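Local coordinates for protein levoglucosan dehydrogenase (Pseudarthrobacter phenanthrenivorans, PDB 6A3F) that oxidises the anhydrosugar levoglucosan to 3-dehydrolevoglucosan, passing hydride to NAD+, and works as a homotetramer of the Gfo/Idh/MocA family, at residues Tyr181-Ser186 with Gly208-His213. Residues are numbered along the deposited sequence; the frame is centred on the assembly and turned at random.
Sequences YLQDWS and GDIATH
Ile210 lies against the ring of Tyr181, with its methyl CG2 over the centre of one face. Its CB lies over the same face near CD2 and CG, 3.6 Å from Tyr181 CD2. From there the side chain forks. CG2 stands 3.7 Å from the ring centroid, only 10° off the normal, a CH-pi contact; it also meets Gln183 OE1 at 3.5 Å. On the other branch, CG1 lies between the backbone N and the carbonyl carbon (chi1 51°). The extended chain beyond it takes CD1 to 3.6 Å from Tyr181 O and close to Gln183 OE1. Helix 206-221 here packs on the end of strand 174-182, in the sheet of the C-terminal substrate-binding alpha/beta domain. Gln183, Asp209 and His213 all bind levoglucosan. At the edge of the Tyr181 ring, in its plane, lies His213 CB; His213 CD2 comes within 3.7 Å of Tyr181 CE2. The two rings meet rim to rim, their planes at 38°. Tyr181 OH is hydrogen-bonded to Asn293 OD1. No direct hydrogen bond joins the two segments. One water bridges them, donating to Gln183 OE1 (2.7 Å) and Asp209 OD2 (2.6 Å). Gln183 OE1 also accepts a weak hydrogen bond from Trp185 NE1. The Asp209 carboxylate forms salt bridges to Lys124 through OD1 and Arg286 through OD2.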
loop_
_atom_site.group_PDB
_atom_site.type_symbol
_atom_site.label_atom_id
_atom_site.label_comp_id
_atom_site.label_asym_id
_atom_site.label_seq_id
_atom_site.Cartn_x
_atom_site.Cartn_y
_atom_site.Cartn_z
ATOM N N TYR B 181 -16.140 6.779 7.254
ATOM C CA TYR B 181 -16.746 5.535 6.912
ATOM C C TYR B 181 -17.316 5.723 5.501
ATOM O O TYR B 181 -18.353 6.355 5.314
ATOM C CB TYR B 181 -17.792 5.115 7.935
ATOM C CG TYR B 181 -18.179 3.655 7.938
ATOM C CD1 TYR B 181 -18.242 2.890 6.785
ATOM C CD2 TYR B 181 -18.505 3.036 9.122
ATOM C CE1 TYR B 181 -18.588 1.539 6.825
ATOM C CE2 TYR B 181 -18.892 1.707 9.169
ATOM C CZ TYR B 181 -18.971 0.956 8.013
ATOM O OH TYR B 181 -19.342 -0.361 8.141
ATOM N N LEU B 182 -16.582 5.236 4.524
ATOM C CA LEU B 182 -16.969 5.437 3.103
ATOM C C LEU B 182 -17.438 4.089 2.508
ATOM O O LEU B 182 -16.790 3.047 2.668
ATOM C CB LEU B 182 -15.782 6.002 2.331
ATOM C CG LEU B 182 -15.039 7.213 2.930
ATOM C CD1 LEU B 182 -13.980 7.705 1.967
ATOM C CD2 LEU B 182 -16.005 8.360 3.220
ATOM N N GLN B 183 -18.546 4.151 1.763
ATOM C CA GLN B 183 -19.178 2.989 1.170
ATOM C C GLN B 183 -19.751 3.386 -0.183
ATOM O O GLN B 183 -19.860 4.599 -0.486
ATOM C CB GLN B 183 -20.336 2.470 2.017
ATOM C CG GLN B 183 -19.944 1.913 3.376
ATOM C CD GLN B 183 -21.062 1.146 4.041
ATOM O OE1 GLN B 183 -22.159 1.697 4.270
ATOM N NE2 GLN B 183 -20.781 -0.111 4.453
ATOM N N ASP B 184 -20.114 2.359 -0.959
ATOM C CA ASP B 184 -20.705 2.565 -2.310
ATOM C C ASP B 184 -21.850 1.617 -2.582
ATOM O O ASP B 184 -22.301 1.567 -3.752
ATOM C CB ASP B 184 -19.673 2.527 -3.396
ATOM C CG ASP B 184 -19.108 1.169 -3.623
ATOM O OD1 ASP B 184 -19.572 0.220 -2.959
ATOM O OD2 ASP B 184 -18.166 1.121 -4.409
ATOM N N TRP B 185 -22.359 0.907 -1.563
ATOM C CA TRP B 185 -23.318 -0.172 -1.892
ATOM C C TRP B 185 -24.610 0.440 -2.475
ATOM O O TRP B 185 -25.294 -0.245 -3.205
ATOM C CB TRP B 185 -23.649 -1.065 -0.697
ATOM C CG TRP B 185 -24.253 -0.341 0.466
ATOM C CD1 TRP B 185 -23.589 0.218 1.527
ATOM C CD2 TRP B 185 -25.650 -0.162 0.728
ATOM N NE1 TRP B 185 -24.476 0.800 2.378
ATOM C CE2 TRP B 185 -25.742 0.603 1.911
ATOM C CE3 TRP B 185 -26.824 -0.465 0.022
ATOM C CZ2 TRP B 185 -26.963 0.967 2.461
ATOM C CZ3 TRP B 185 -28.037 -0.100 0.562
ATOM C CH2 TRP B 185 -28.103 0.602 1.774
ATOM N N SER B 186 -24.953 1.661 -2.110
ATOM C CA SER B 186 -26.218 2.274 -2.662
ATOM C C SER B 186 -25.907 3.345 -3.714
ATOM O O SER B 186 -26.743 4.208 -4.047
ATOM C CB SER B 186 -27.081 2.810 -1.545
ATOM O OG SER B 186 -26.410 3.828 -0.820
ATOM N N GLY B 208 -26.817 7.765 10.984
ATOM C CA GLY B 208 -27.126 6.742 11.961
ATOM C C GLY B 208 -26.518 5.377 11.645
ATOM O O GLY B 208 -26.274 4.564 12.551
ATOM N N ASP B 209 -26.442 5.051 10.361
ATOM C CA ASP B 209 -26.050 3.726 9.936
ATOM C C ASP B 209 -24.521 3.509 10.038
ATOM O O ASP B 209 -24.073 2.433 10.505
ATOM C CB ASP B 209 -26.497 3.470 8.496
ATOM C CG ASP B 209 -26.363 2.025 8.072
ATOM O OD1 ASP B 209 -26.437 1.148 8.938
ATOM O OD2 ASP B 209 -26.210 1.774 6.856
ATOM N N ILE B 210 -23.749 4.498 9.595
ATOM C CA ILE B 210 -22.283 4.267 9.486
ATOM C C ILE B 210 -21.497 5.346 10.223
ATOM O O ILE B 210 -20.472 5.036 10.835
ATOM C CB ILE B 210 -21.818 4.056 8.041
ATOM C CG1 ILE B 210 -22.293 5.148 7.087
ATOM C CG2 ILE B 210 -22.206 2.650 7.586
ATOM C CD1 ILE B 210 -21.720 5.060 5.669
ATOM N N ALA B 211 -21.944 6.588 10.261
ATOM C CA ALA B 211 -21.141 7.533 11.049
ATOM C C ALA B 211 -21.120 7.171 12.532
ATOM O O ALA B 211 -20.132 7.467 13.209
ATOM C CB ALA B 211 -21.634 8.937 10.826
ATOM N N THR B 212 -22.192 6.567 13.072
ATOM C CA THR B 212 -22.222 6.211 14.495
ATOM C C THR B 212 -21.064 5.261 14.839
ATOM O O THR B 212 -20.548 5.327 15.954
ATOM C CB THR B 212 -23.579 5.623 14.887
ATOM O OG1 THR B 212 -23.808 4.548 13.981
ATOM C CG2 THR B 212 -24.725 6.627 14.798
ATOM N N HIS B 213 -20.680 4.369 13.913
ATOM C CA HIS B 213 -19.519 3.476 14.165
ATOM C C HIS B 213 -18.246 4.309 14.397
ATOM O O HIS B 213 -17.416 4.036 15.302
ATOM C CB HIS B 213 -19.337 2.492 13.001
ATOM C CG HIS B 213 -20.335 1.394 12.934
ATOM N ND1 HIS B 213 -20.486 0.516 13.941
ATOM C CD2 HIS B 213 -21.177 0.998 11.931
ATOM C CE1 HIS B 213 -21.417 -0.373 13.596
ATOM N NE2 HIS B 213 -21.860 -0.100 12.363
HETATM O O HOH W 1 -24.596 2.700 4.990
#